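Pantothenate kinase (PDB 3TQC) catalyses the ATP-dependent phosphorylation of (R)-pantothenate to (R)-4'-phosphopantothenate, the first step of coenzyme A biosynthesis. Local coordinates at residues L52-T56 against E57-P61; T71-Q74 against T75-Q78; Y135-A138 against K139-K142; L164-K168 against S169-N173; K242-I245 against D246-S250. All blocks are in the same frame, centred on the assembly; numbering follows the deposited sequence.

Contact 1: L52-T56 against E57-P61; sequences LKEVT and EIYLP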
# COMPACT_ATOMS: atom_id res chain seq x y z
N LEU B 52 -24.27 21.62 -9.86
CA LEU B 52 -23.20 22.48 -10.35
C LEU B 52 -22.31 22.99 -9.22
O LEU B 52 -21.10 23.06 -9.35
CB LEU B 52 -23.83 23.66 -11.10
CG LEU B 52 -22.89 24.73 -11.65
CD1 LEU B 52 -21.86 24.09 -12.57
CD2 LEU B 52 -23.67 25.81 -12.36
N LYS B 53 -22.95 23.35 -8.11
CA LYS B 53 -22.27 23.89 -6.95
C LYS B 53 -21.26 22.91 -6.43
O LYS B 53 -20.07 23.24 -6.30
CB LYS B 53 -23.30 24.21 -5.86
CG LYS B 53 -22.72 24.89 -4.65
CD LYS B 53 -23.81 25.26 -3.65
CE LYS B 53 -23.18 25.90 -2.43
NZ LYS B 53 -22.51 27.16 -2.82
N GLU B 54 -21.72 21.69 -6.16
CA GLU B 54 -20.90 20.65 -5.56
C GLU B 54 -19.76 20.24 -6.49
O GLU B 54 -18.64 20.04 -6.03
CB GLU B 54 -21.78 19.45 -5.19
CG GLU B 54 -21.08 18.31 -4.47
CD GLU B 54 -20.76 18.60 -3.01
OE1 GLU B 54 -21.08 19.67 -2.49
OE2 GLU B 54 -20.14 17.72 -2.38
N VAL B 55 -20.05 20.13 -7.78
CA VAL B 55 -19.02 19.84 -8.77
C VAL B 55 -17.99 20.94 -8.81
O VAL B 55 -16.78 20.67 -8.83
CB VAL B 55 -19.59 19.73 -10.21
CG1 VAL B 55 -18.45 19.61 -11.21
CG2 VAL B 55 -20.52 18.54 -10.34
N THR B 56 -18.45 22.19 -8.84
CA THR B 56 -17.54 23.31 -8.94
C THR B 56 -16.68 23.44 -7.68
O THR B 56 -15.48 23.66 -7.77
CB THR B 56 -18.27 24.64 -9.20
OG1 THR B 56 -19.06 24.53 -10.39
CG2 THR B 56 -17.26 25.76 -9.38
N GLU B 57 -17.30 23.30 -6.51
CA GLU B 57 -16.65 23.63 -5.25
C GLU B 57 -15.81 22.47 -4.73
O GLU B 57 -14.77 22.70 -4.15
CB GLU B 57 -17.68 24.07 -4.19
CG GLU B 57 -18.27 25.47 -4.40
CD GLU B 57 -19.34 25.83 -3.35
OE1 GLU B 57 -19.53 25.04 -2.39
OE2 GLU B 57 -19.99 26.89 -3.48
N ILE B 58 -16.24 21.23 -4.95
CA ILE B 58 -15.53 20.07 -4.42
C ILE B 58 -14.78 19.29 -5.49
O ILE B 58 -13.56 19.16 -5.42
CB ILE B 58 -16.48 19.12 -3.68
CG1 ILE B 58 -17.23 19.85 -2.56
CG2 ILE B 58 -15.70 17.96 -3.08
CD1 ILE B 58 -16.35 20.24 -1.40
N TYR B 59 -15.49 18.78 -6.49
CA TYR B 59 -14.90 17.82 -7.43
C TYR B 59 -13.91 18.41 -8.42
O TYR B 59 -12.92 17.77 -8.77
CB TYR B 59 -16.01 17.02 -8.13
CG TYR B 59 -16.74 16.22 -7.08
CD1 TYR B 59 -16.15 15.10 -6.53
CD2 TYR B 59 -17.97 16.64 -6.58
CE1 TYR B 59 -16.78 14.38 -5.54
CE2 TYR B 59 -18.60 15.92 -5.59
CZ TYR B 59 -18.00 14.79 -5.08
OH TYR B 59 -18.61 14.06 -4.09
N LEU B 60 -14.15 19.64 -8.85
CA LEU B 60 -13.20 20.32 -9.70
C LEU B 60 -11.86 20.51 -8.99
O LEU B 60 -10.84 20.06 -9.49
CB LEU B 60 -13.76 21.63 -10.23
CG LEU B 60 -12.82 22.42 -11.14
CD1 LEU B 60 -12.22 21.51 -12.22
CD2 LEU B 60 -13.55 23.60 -11.78
N PRO B 61 -11.85 21.15 -7.81
CA PRO B 61 -10.55 21.26 -7.13
C PRO B 61 -9.97 19.90 -6.70
O PRO B 61 -8.74 19.73 -6.67
CB PRO B 61 -10.83 22.15 -5.91
CG PRO B 61 -12.31 22.27 -5.82
CD PRO B 61 -12.88 21.98 -7.17
O HOH W 1 -20.71 15.41 -3.04
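Glu54 O is gripped by two successive amides: Ile58 N donates to it at 2.9 Å, and Tyr59 N adds a weak bond at 3.4 Å. The sharing marks a wider, pi-type turn at 57-59, confirmed by the five-residue step from Leu60 N to Val55 O, 2.8 Å. Next comes Pro61, which has no amide hydrogen to give; its CD sits 3.2 Å from Thr56 O, and the helix 52-84 kinks here.

One turn earlier, Lys53 NZ forms a salt bridge with Glu57 OE2 at 2.6 Å, meeting the carboxylate on its syn side but 28° out of its plane. Glu54 meets Ile58 and Tyr59 instead. Its CG, put anti to the backbone N by chi1 (-176°), lies 3.6 Å from Tyr59 CE2; the bend at chi2 then turns the carboxylate toward water 1, its plane 64° from that of the ring. This water donates to Glu54 OE2 and accepts from Tyr59 OH, 2.7 Å away, lying in the plane at the ring edge, while Ile58 CG2 covers one ring face.

Arg21 forms salt bridges with both Glu54 and Glu57, which tie the start of this helix to helix 21-25; its charge would probably favour the ionised forms of both carboxylates.

Contact 2: T71-Q74 against T75-Q78; sequences TARQ and TLQQ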
# COMPACT_ATOMS: atom_id res chain seq x y z
N THR B 71 0.56 14.04 -12.58
CA THR B 71 1.61 14.66 -13.39
C THR B 71 2.97 14.53 -12.69
O THR B 71 3.99 14.41 -13.34
CB THR B 71 1.31 16.14 -13.78
OG1 THR B 71 1.51 16.97 -12.64
CG2 THR B 71 -0.10 16.32 -14.30
N ALA B 72 2.98 14.52 -11.35
CA ALA B 72 4.20 14.23 -10.59
C ALA B 72 4.76 12.85 -10.91
O ALA B 72 5.97 12.69 -11.10
CB ALA B 72 3.95 14.36 -9.07
N ARG B 73 3.86 11.87 -10.98
CA ARG B 73 4.26 10.48 -11.28
C ARG B 73 4.77 10.41 -12.72
O ARG B 73 5.75 9.72 -13.01
CB ARG B 73 3.06 9.54 -11.07
CG ARG B 73 3.32 8.03 -11.05
CD ARG B 73 4.57 7.58 -10.32
NE ARG B 73 4.69 8.00 -8.93
CZ ARG B 73 4.92 7.19 -7.90
NH1 ARG B 73 5.01 5.88 -8.05
NH2 ARG B 73 5.04 7.69 -6.68
N GLN B 74 4.13 11.15 -13.61
CA GLN B 74 4.60 11.23 -14.99
C GLN B 74 5.99 11.84 -15.06
O GLN B 74 6.85 11.33 -15.76
CB GLN B 74 3.63 12.02 -15.85
CG GLN B 74 2.28 11.33 -16.03
CD GLN B 74 1.32 12.14 -16.89
OE1 GLN B 74 1.61 13.29 -17.23
NE2 GLN B 74 0.18 11.53 -17.24
N THR B 75 6.22 12.91 -14.31
CA THR B 75 7.53 13.54 -14.33
C THR B 75 8.57 12.60 -13.75
O THR B 75 9.66 12.46 -14.31
CB THR B 75 7.50 14.87 -13.57
OG1 THR B 75 6.55 15.74 -14.20
CG2 THR B 75 8.88 15.53 -13.60
N LEU B 76 8.22 11.92 -12.67
CA LEU B 76 9.11 10.96 -12.02
C LEU B 76 9.49 9.82 -12.98
O LEU B 76 10.67 9.44 -13.11
CB LEU B 76 8.44 10.40 -10.76
CG LEU B 76 9.23 9.35 -9.97
CD1 LEU B 76 10.50 10.02 -9.44
CD2 LEU B 76 8.39 8.70 -8.86
N GLN B 77 8.49 9.27 -13.64
CA GLN B 77 8.69 8.28 -14.68
C GLN B 77 9.70 8.80 -15.72
O GLN B 77 10.69 8.13 -15.98
CB GLN B 77 7.34 7.93 -15.32
CG GLN B 77 7.37 6.79 -16.35
CD GLN B 77 7.82 7.25 -17.72
OE1 GLN B 77 7.56 8.38 -18.12
NE2 GLN B 77 8.52 6.37 -18.44
N GLN B 78 9.47 9.99 -16.28
CA GLN B 78 10.36 10.52 -17.30
C GLN B 78 11.79 10.67 -16.79
O GLN B 78 12.74 10.31 -17.49
CB GLN B 78 9.88 11.87 -17.86
CG GLN B 78 8.68 11.81 -18.83
CD GLN B 78 8.83 12.71 -20.08
OE1 GLN B 78 9.85 13.42 -20.26
NE2 GLN B 78 7.81 12.68 -20.96
O HOH W 2 5.46 9.91 -17.81
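Arg73 lays one face of its guanidinium against the methyl CD2 of Leu76, which stands 3.7 Å above the plane and is offset toward the rim. NE makes the nearest approach, 3.8 Å from Leu76 CD2. Two bends in the arginine chain, at chi2 (40°) and chi3 (56°), fold the group back along the leucine, and the two side chains run side by side in the same direction. The pair faces the second subunit, where Ile321 packs against both Arg73 and Leu76; Ala72 likewise meets Leu76 of that subunit. This part of helix 52-84 is therefore dimer-interface packing.

The backbone between 71 and 78 is regular alpha-helix, each amide bonding four residues back. Gln77 N to Arg73 O is the straightest of these bonds, 2.8 Å with 170° at the hydrogen, and Gln78 N reaches Gln74 O at 3.0 Å.

Gln74 O has a second donor in water 2, at 2.9 Å. The same water donates to Gln77 OE1 at 2.6 Å, so it bridges a main-chain carbonyl and a side-chain amide within a single turn. The amide nitrogen of Gln74 leaves the helix: NE2 donates to Asp121 O in a neighbouring loop, its chain running extended beyond CG. On the flank formed by Thr71 and Thr75, Thr75 OG1 lies 3.0 Å from Thr71 O, a carbonyl that already accepts Thr75 N.

Contact 3: Y135-A138 against K139-K142; sequences YSNA and KLEK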
# COMPACT_ATOMS: atom_id res chain seq x y z
N TYR B 135 -18.42 -12.95 -9.04
CA TYR B 135 -18.81 -14.22 -9.62
C TYR B 135 -20.26 -14.09 -10.11
O TYR B 135 -21.05 -13.35 -9.53
CB TYR B 135 -18.71 -15.37 -8.61
CG TYR B 135 -17.29 -15.76 -8.18
CD1 TYR B 135 -16.35 -16.20 -9.11
CD2 TYR B 135 -16.91 -15.71 -6.84
CE1 TYR B 135 -15.07 -16.56 -8.72
CE2 TYR B 135 -15.63 -16.08 -6.44
CZ TYR B 135 -14.71 -16.50 -7.38
OH TYR B 135 -13.45 -16.87 -6.97
N SER B 136 -20.60 -14.80 -11.17
CA SER B 136 -21.96 -14.82 -11.67
C SER B 136 -22.91 -15.35 -10.61
O SER B 136 -22.49 -16.03 -9.67
CB SER B 136 -22.06 -15.72 -12.89
OG SER B 136 -21.69 -17.03 -12.52
N ASN B 137 -24.19 -15.05 -10.77
CA ASN B 137 -25.21 -15.56 -9.84
C ASN B 137 -25.18 -17.08 -9.76
O ASN B 137 -25.26 -17.64 -8.67
CB ASN B 137 -26.61 -15.07 -10.23
CG ASN B 137 -26.84 -13.60 -9.92
OD1 ASN B 137 -26.05 -12.96 -9.22
ND2 ASN B 137 -27.93 -13.04 -10.44
N ALA B 138 -25.03 -17.74 -10.90
CA ALA B 138 -24.99 -19.20 -10.93
C ALA B 138 -23.85 -19.76 -10.06
O ALA B 138 -24.05 -20.71 -9.31
CB ALA B 138 -24.86 -19.70 -12.36
N LYS B 139 -22.66 -19.16 -10.16
CA LYS B 139 -21.52 -19.58 -9.32
C LYS B 139 -21.77 -19.26 -7.85
O LYS B 139 -21.46 -20.08 -6.98
CB LYS B 139 -20.21 -18.91 -9.73
CG LYS B 139 -19.55 -19.50 -10.97
CD LYS B 139 -18.19 -18.82 -11.19
CE LYS B 139 -17.69 -18.90 -12.63
NZ LYS B 139 -16.54 -17.94 -12.85
N LEU B 140 -22.32 -18.08 -7.58
CA LEU B 140 -22.62 -17.68 -6.22
C LEU B 140 -23.66 -18.60 -5.60
O LEU B 140 -23.58 -18.90 -4.42
CB LEU B 140 -23.12 -16.23 -6.15
CG LEU B 140 -22.13 -15.11 -6.49
CD1 LEU B 140 -22.90 -13.81 -6.66
CD2 LEU B 140 -21.06 -14.96 -5.43
N GLU B 141 -24.63 -19.04 -6.40
CA GLU B 141 -25.69 -19.91 -5.90
C GLU B 141 -25.17 -21.27 -5.49
O GLU B 141 -25.56 -21.80 -4.45
CB GLU B 141 -26.80 -20.06 -6.95
CG GLU B 141 -27.72 -18.86 -7.00
CD GLU B 141 -28.69 -18.88 -8.15
OE1 GLU B 141 -29.18 -19.98 -8.53
OE2 GLU B 141 -28.98 -17.77 -8.67
N LYS B 142 -24.29 -21.83 -6.31
CA LYS B 142 -23.70 -23.15 -6.05
C LYS B 142 -22.96 -23.16 -4.72
O LYS B 142 -23.02 -24.15 -3.98
CB LYS B 142 -22.74 -23.53 -7.18
CG LYS B 142 -22.60 -25.03 -7.37
CD LYS B 142 -21.68 -25.38 -8.54
CE LYS B 142 -21.89 -26.83 -8.97
NZ LYS B 142 -21.77 -27.79 -7.84
O HOH W 3 -18.59 -16.03 -12.79
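Tyr135 presents its ring edge to Leu140, whose CD2 lies near the ring plane, while Lys139 CD approaches CD1 of the same ring obliquely, at 3.8 Å. The motif is a helix N-cap: Ser136 occupies the capping position of helix 137-142, and its hydroxyl OG accepts a weak bond from Lys139 N at 3.3 Å. With chi1 at 61°, OG is held between the backbone N and the carbonyl carbon, which swings it over the opening turn. The first full helical bond follows from the same residue, Leu140 N to Ser136 O at 2.9 Å and 166° at the hydrogen; Glu141 N then bonds to Asn137 O at 2.7 Å.

The tyrosine and lysine side chains cross at about a right angle. Closer to the backbone, Tyr135 CB meets Leu140 CD2 at 4.0 Å, an apolar contact between the residue before the N-cap and the first turn.

The amide of Asn137 bonds outside the turn. Its OD1 accepts from Lys149 NZ and its ND2 donates to Tyr184 O, while the backbone N of Asn137 donates to Asp185 OD1, so the start of the helix is fastened to Lys149 and to the beginning of strand 185-187. On the cap side, the extended chain of Lys139 passes Ser136 OG with its CG and finishes at water 3, which accepts from Lys139 NZ at 2.8 Å and from Ser136 N at 2.9 Å.

Contact 4: L164-K168 against S169-N173; sequences LNAIK and SGQRN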
# COMPACT_ATOMS: atom_id res chain seq x y z
N LEU B 164 -5.47 -5.76 -13.07
CA LEU B 164 -4.65 -4.67 -12.57
C LEU B 164 -3.18 -4.91 -12.89
O LEU B 164 -2.47 -4.01 -13.33
CB LEU B 164 -4.88 -4.49 -11.08
CG LEU B 164 -6.33 -4.09 -10.81
CD1 LEU B 164 -6.67 -4.10 -9.32
CD2 LEU B 164 -6.59 -2.72 -11.39
N ASN B 165 -2.72 -6.13 -12.68
CA ASN B 165 -1.35 -6.48 -13.00
C ASN B 165 -1.07 -6.18 -14.46
O ASN B 165 -0.06 -5.60 -14.79
CB ASN B 165 -1.09 -7.97 -12.72
CG ASN B 165 0.34 -8.37 -12.99
OD1 ASN B 165 1.25 -7.87 -12.34
ND2 ASN B 165 0.54 -9.27 -13.94
N ALA B 166 -1.98 -6.58 -15.34
CA ALA B 166 -1.79 -6.35 -16.76
C ALA B 166 -1.71 -4.86 -17.06
O ALA B 166 -0.87 -4.42 -17.86
CB ALA B 166 -2.90 -7.00 -17.54
N ILE B 167 -2.55 -4.07 -16.42
CA ILE B 167 -2.55 -2.63 -16.67
C ILE B 167 -1.22 -2.03 -16.22
O ILE B 167 -0.61 -1.26 -16.93
CB ILE B 167 -3.76 -1.94 -16.03
CG1 ILE B 167 -5.04 -2.38 -16.76
CG2 ILE B 167 -3.63 -0.42 -16.12
CD1 ILE B 167 -6.31 -1.94 -16.09
N LYS B 168 -0.76 -2.46 -15.05
CA LYS B 168 0.45 -1.93 -14.45
C LYS B 168 1.69 -2.56 -15.05
O LYS B 168 2.80 -2.19 -14.67
CB LYS B 168 0.42 -2.13 -12.94
CG LYS B 168 -0.40 -1.05 -12.21
CD LYS B 168 0.20 0.34 -12.40
CE LYS B 168 -0.22 1.29 -11.31
NZ LYS B 168 0.38 2.63 -11.49
N SER B 169 1.49 -3.49 -15.97
CA SER B 169 2.56 -4.05 -16.76
C SER B 169 2.68 -3.36 -18.13
O SER B 169 3.60 -3.62 -18.86
CB SER B 169 2.35 -5.53 -16.95
OG SER B 169 2.30 -6.18 -15.71
N GLY B 170 1.74 -2.48 -18.46
CA GLY B 170 1.79 -1.76 -19.73
C GLY B 170 1.05 -2.45 -20.86
O GLY B 170 1.11 -1.99 -22.01
N GLN B 171 0.32 -3.52 -20.52
CA GLN B 171 -0.40 -4.32 -21.50
C GLN B 171 -1.50 -3.52 -22.20
O GLN B 171 -2.22 -2.76 -21.59
CB GLN B 171 -1.03 -5.54 -20.82
CG GLN B 171 -1.77 -6.52 -21.75
CD GLN B 171 -2.15 -7.83 -21.03
OE1 GLN B 171 -1.46 -8.27 -20.10
NE2 GLN B 171 -3.27 -8.43 -21.44
N ARG B 172 -1.61 -3.73 -23.51
CA ARG B 172 -2.60 -3.06 -24.32
C ARG B 172 -3.94 -3.79 -24.25
O ARG B 172 -4.01 -5.00 -24.01
CB ARG B 172 -2.09 -2.98 -25.76
CG ARG B 172 -0.94 -1.96 -25.94
CD ARG B 172 -1.53 -0.56 -26.06
NE ARG B 172 -0.56 0.52 -26.00
CZ ARG B 172 -0.88 1.81 -25.98
NH1 ARG B 172 -2.15 2.21 -26.01
NH2 ARG B 172 0.09 2.73 -25.92
N ASN B 173 -5.01 -3.02 -24.47
CA ASN B 173 -6.34 -3.59 -24.69
C ASN B 173 -6.75 -4.64 -23.66
O ASN B 173 -7.03 -5.77 -24.00
CB ASN B 173 -6.44 -4.16 -26.11
CG ASN B 173 -6.25 -3.10 -27.18
OD1 ASN B 173 -5.73 -3.39 -28.26
ND2 ASN B 173 -6.68 -1.87 -26.89
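Ser169 and Asn165 make the tight side of this turn: the hydroxyl OG of Ser169 donates to Asn165 O at 2.6 Å. A chi1 of -59° places OG beside the serine's own backbone N and directs it back down the helix. The bond arrives from above, 41° out of the carbonyl plane. Ser169 is buried, and its CB also packs 3.2 Å from Asn165 O. Its N makes a weak bond to Ala166 O, at 3.2 Å.

Ala166 O has a stronger partner in Gln171 N, 3.0 Å away. Between these two donors, Gly170 N reaches Ile167 O at 3.1 Å, again from well above the carbonyl plane. At Lys168 the polar end is turned to other parts of the chain: NZ forms a salt bridge with Asp228 and a hydrogen bond to Pro92 O, beside the central sheet.

Packing stays close at the partly exposed Gln171, whose CB lies 3.2 Å from Ala166 O while its amide end meets the Ala166 methyl, OE1 to CB 3.2 Å. The loose side begins after it: Arg172 and Asn173 are exposed and do not touch segment 164-168. The second subunit covers both Ser169 and Gln171: Lys320 NZ of that subunit donates to Ser169 O, and its Ile13 packs on Gln171.

Gly170 has positive phi (91°), and at its backbone angles a CB would press on the preceding carbonyl oxygen. With the paired bonds Gln171 N to Ala166 O and Gly170 N to Ile167 O, this is a Schellman motif, closing helix 157-168 before the chain enters strand 174-180.

Contact 5: K242-I245 against D246-S250; sequences KWYI and DRVLS. With ADP (adenosine-5'-diphosphate), chain D.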
# COMPACT_ATOMS: atom_id res chain seq x y z
N LYS B 242 -30.49 5.23 4.05
CA LYS B 242 -31.50 6.01 3.35
C LYS B 242 -31.18 6.15 1.86
O LYS B 242 -32.07 6.03 1.02
CB LYS B 242 -31.68 7.39 3.98
CG LYS B 242 -32.77 8.21 3.29
CD LYS B 242 -33.32 9.32 4.18
CE LYS B 242 -33.91 10.44 3.34
NZ LYS B 242 -34.84 9.91 2.31
N TRP B 243 -29.92 6.39 1.52
CA TRP B 243 -29.58 6.53 0.11
C TRP B 243 -29.82 5.23 -0.60
O TRP B 243 -30.27 5.18 -1.74
CB TRP B 243 -28.13 6.93 -0.08
CG TRP B 243 -27.78 8.26 0.47
CD1 TRP B 243 -28.62 9.30 0.70
CD2 TRP B 243 -26.47 8.72 0.83
NE1 TRP B 243 -27.92 10.37 1.20
CE2 TRP B 243 -26.60 10.03 1.29
CE3 TRP B 243 -25.20 8.12 0.82
CZ2 TRP B 243 -25.51 10.78 1.73
CZ3 TRP B 243 -24.12 8.85 1.27
CH2 TRP B 243 -24.27 10.17 1.72
N TYR B 244 -29.48 4.14 0.08
CA TYR B 244 -29.70 2.83 -0.46
C TYR B 244 -31.19 2.58 -0.66
O TYR B 244 -31.61 2.21 -1.75
CB TYR B 244 -29.09 1.76 0.44
CG TYR B 244 -29.35 0.40 -0.10
CD1 TYR B 244 -28.51 -0.16 -1.04
CD2 TYR B 244 -30.47 -0.32 0.29
CE1 TYR B 244 -28.76 -1.40 -1.57
CE2 TYR B 244 -30.72 -1.56 -0.23
CZ TYR B 244 -29.87 -2.10 -1.17
OH TYR B 244 -30.13 -3.34 -1.69
N ILE B 245 -31.99 2.81 0.38
CA ILE B 245 -33.42 2.54 0.28
C ILE B 245 -34.06 3.40 -0.80
O ILE B 245 -34.88 2.91 -1.55
CB ILE B 245 -34.14 2.70 1.64
CG1 ILE B 245 -33.70 1.59 2.61
CG2 ILE B 245 -35.65 2.64 1.47
CD1 ILE B 245 -34.04 1.88 4.06
N ASP B 246 -33.67 4.66 -0.89
CA ASP B 246 -34.20 5.50 -1.96
C ASP B 246 -33.79 5.00 -3.34
O ASP B 246 -34.60 4.96 -4.24
CB ASP B 246 -33.76 6.96 -1.78
CG ASP B 246 -34.47 7.64 -0.63
OD1 ASP B 246 -35.40 7.03 -0.05
OD2 ASP B 246 -34.10 8.80 -0.31
N ARG B 247 -32.54 4.60 -3.50
CA ARG B 247 -32.09 4.10 -4.80
C ARG B 247 -32.91 2.88 -5.26
O ARG B 247 -33.31 2.81 -6.43
CB ARG B 247 -30.60 3.77 -4.78
CG ARG B 247 -30.01 3.59 -6.18
CD ARG B 247 -28.54 3.32 -6.10
NE ARG B 247 -28.22 2.06 -5.43
CZ ARG B 247 -26.98 1.63 -5.19
NH1 ARG B 247 -25.93 2.36 -5.54
NH2 ARG B 247 -26.79 0.46 -4.59
N VAL B 248 -33.17 1.95 -4.35
CA VAL B 248 -34.01 0.79 -4.66
C VAL B 248 -35.45 1.21 -4.93
O VAL B 248 -36.05 0.77 -5.90
CB VAL B 248 -33.96 -0.30 -3.55
CG1 VAL B 248 -34.26 0.29 -2.20
CG2 VAL B 248 -34.96 -1.43 -3.84
N LEU B 249 -36.00 2.08 -4.08
CA LEU B 249 -37.33 2.61 -4.33
C LEU B 249 -37.39 3.27 -5.71
O LEU B 249 -38.33 3.04 -6.47
CB LEU B 249 -37.76 3.61 -3.25
CG LEU B 249 -38.74 3.12 -2.18
CD1 LEU B 249 -38.59 1.63 -1.81
CD2 LEU B 249 -38.62 3.99 -0.93
N SER B 250 -36.38 4.06 -6.05
CA SER B 250 -36.32 4.71 -7.37
C SER B 250 -36.38 3.71 -8.53
O SER B 250 -37.12 3.93 -9.50
CB SER B 250 -35.06 5.56 -7.49
OG SER B 250 -34.76 5.76 -8.85
PB ADP D . -22.25 3.44 -5.20
O1B ADP D . -21.64 3.51 -6.57
O2B ADP D . -21.25 3.63 -4.09
O3B ADP D . -23.15 2.25 -4.97
PA ADP D . -23.82 5.52 -6.31
O1A ADP D . -22.65 6.28 -6.88
O2A ADP D . -24.67 4.64 -7.17
O3A ADP D . -23.29 4.65 -5.07
O5' ADP D . -24.79 6.55 -5.60
C5' ADP D . -25.71 6.13 -4.61
C4' ADP D . -26.96 7.00 -4.68
O4' ADP D . -26.68 8.31 -4.21
C3' ADP D . -27.46 7.17 -6.10
O3' ADP D . -28.89 7.20 -6.07
C2' ADP D . -26.89 8.48 -6.57
O2' ADP D . -27.76 9.14 -7.47
C1' ADP D . -26.76 9.26 -5.28
N9 ADP D . -25.56 10.13 -5.21
C8 ADP D . -24.29 9.70 -5.22
N7 ADP D . -23.44 10.75 -5.11
C5 ADP D . -24.18 11.85 -5.04
C6 ADP D . -23.88 13.28 -4.91
N6 ADP D . -22.58 13.67 -4.85
N1 ADP D . -24.93 14.12 -4.86
C2 ADP D . -26.21 13.71 -4.93
N3 ADP D . -26.55 12.40 -5.04
C4 ADP D . -25.58 11.45 -5.10
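The backbone keeps i to i+4 bonding through 242-250: Asp246 N to Lys242 O at 2.8 Å, Arg247 N to Trp243 O at 2.9 Å, Val248 N to Tyr244 O at 3.0 Å. On one side, Lys242 NZ adds a salt bridge to Asp246 OD2 at 2.9 Å, on the syn side and 15° out of the carboxylate plane; a final bend at chi4 (50°) turns the ammonium group to the acid.

Another side meets the nucleotide. Arg247 NH1 donates to ADP O3B at 2.8 Å, the oxygen lying in the guanidinium plane at its edge, and makes a weak bond to ADP O2A at 3.1 Å, so one nitrogen spans both phosphates. NH2 of the same group lies 4.0 Å from Tyr244 CD1, with ring and guanidinium planes 63° apart. Lys105, Thr107 and amides of the P-loop also bind the ADP.

Ile245 CG2 and Leu249 CD2 meet at 4.1 Å, side by side. Trp243 stacks on His311 and donates through NE1 to Ala309 O, beyond strand 303-307, whereas Tyr244, Val248 and Leu249 pack on helix 271-294, placing helix 237-253 between that helix and the nucleotide pocket.

How the contacts relate
The five contacts follow one another along the chain without overlap. Contacts 1 and 2 share helix 52-84, their centres 26 Å apart. Contact 4, at the end of helix 157-168, also touches the second subunit, and its nearest atoms come within about 6 Å of contact 2. Contact 3 lies 40 Å from contact 1 and 42 Å from contact 2 between centres, across the chain's centre from both. Contact 5 approaches contact 1 to about 9 Å between nearest atoms, both beside the nucleotide, but its centre is 42 Å from that of contact 2. Helix 52-84 thus runs from beside the ADP, where Pro61 already meets the second subunit, to the interface packing of contact 2.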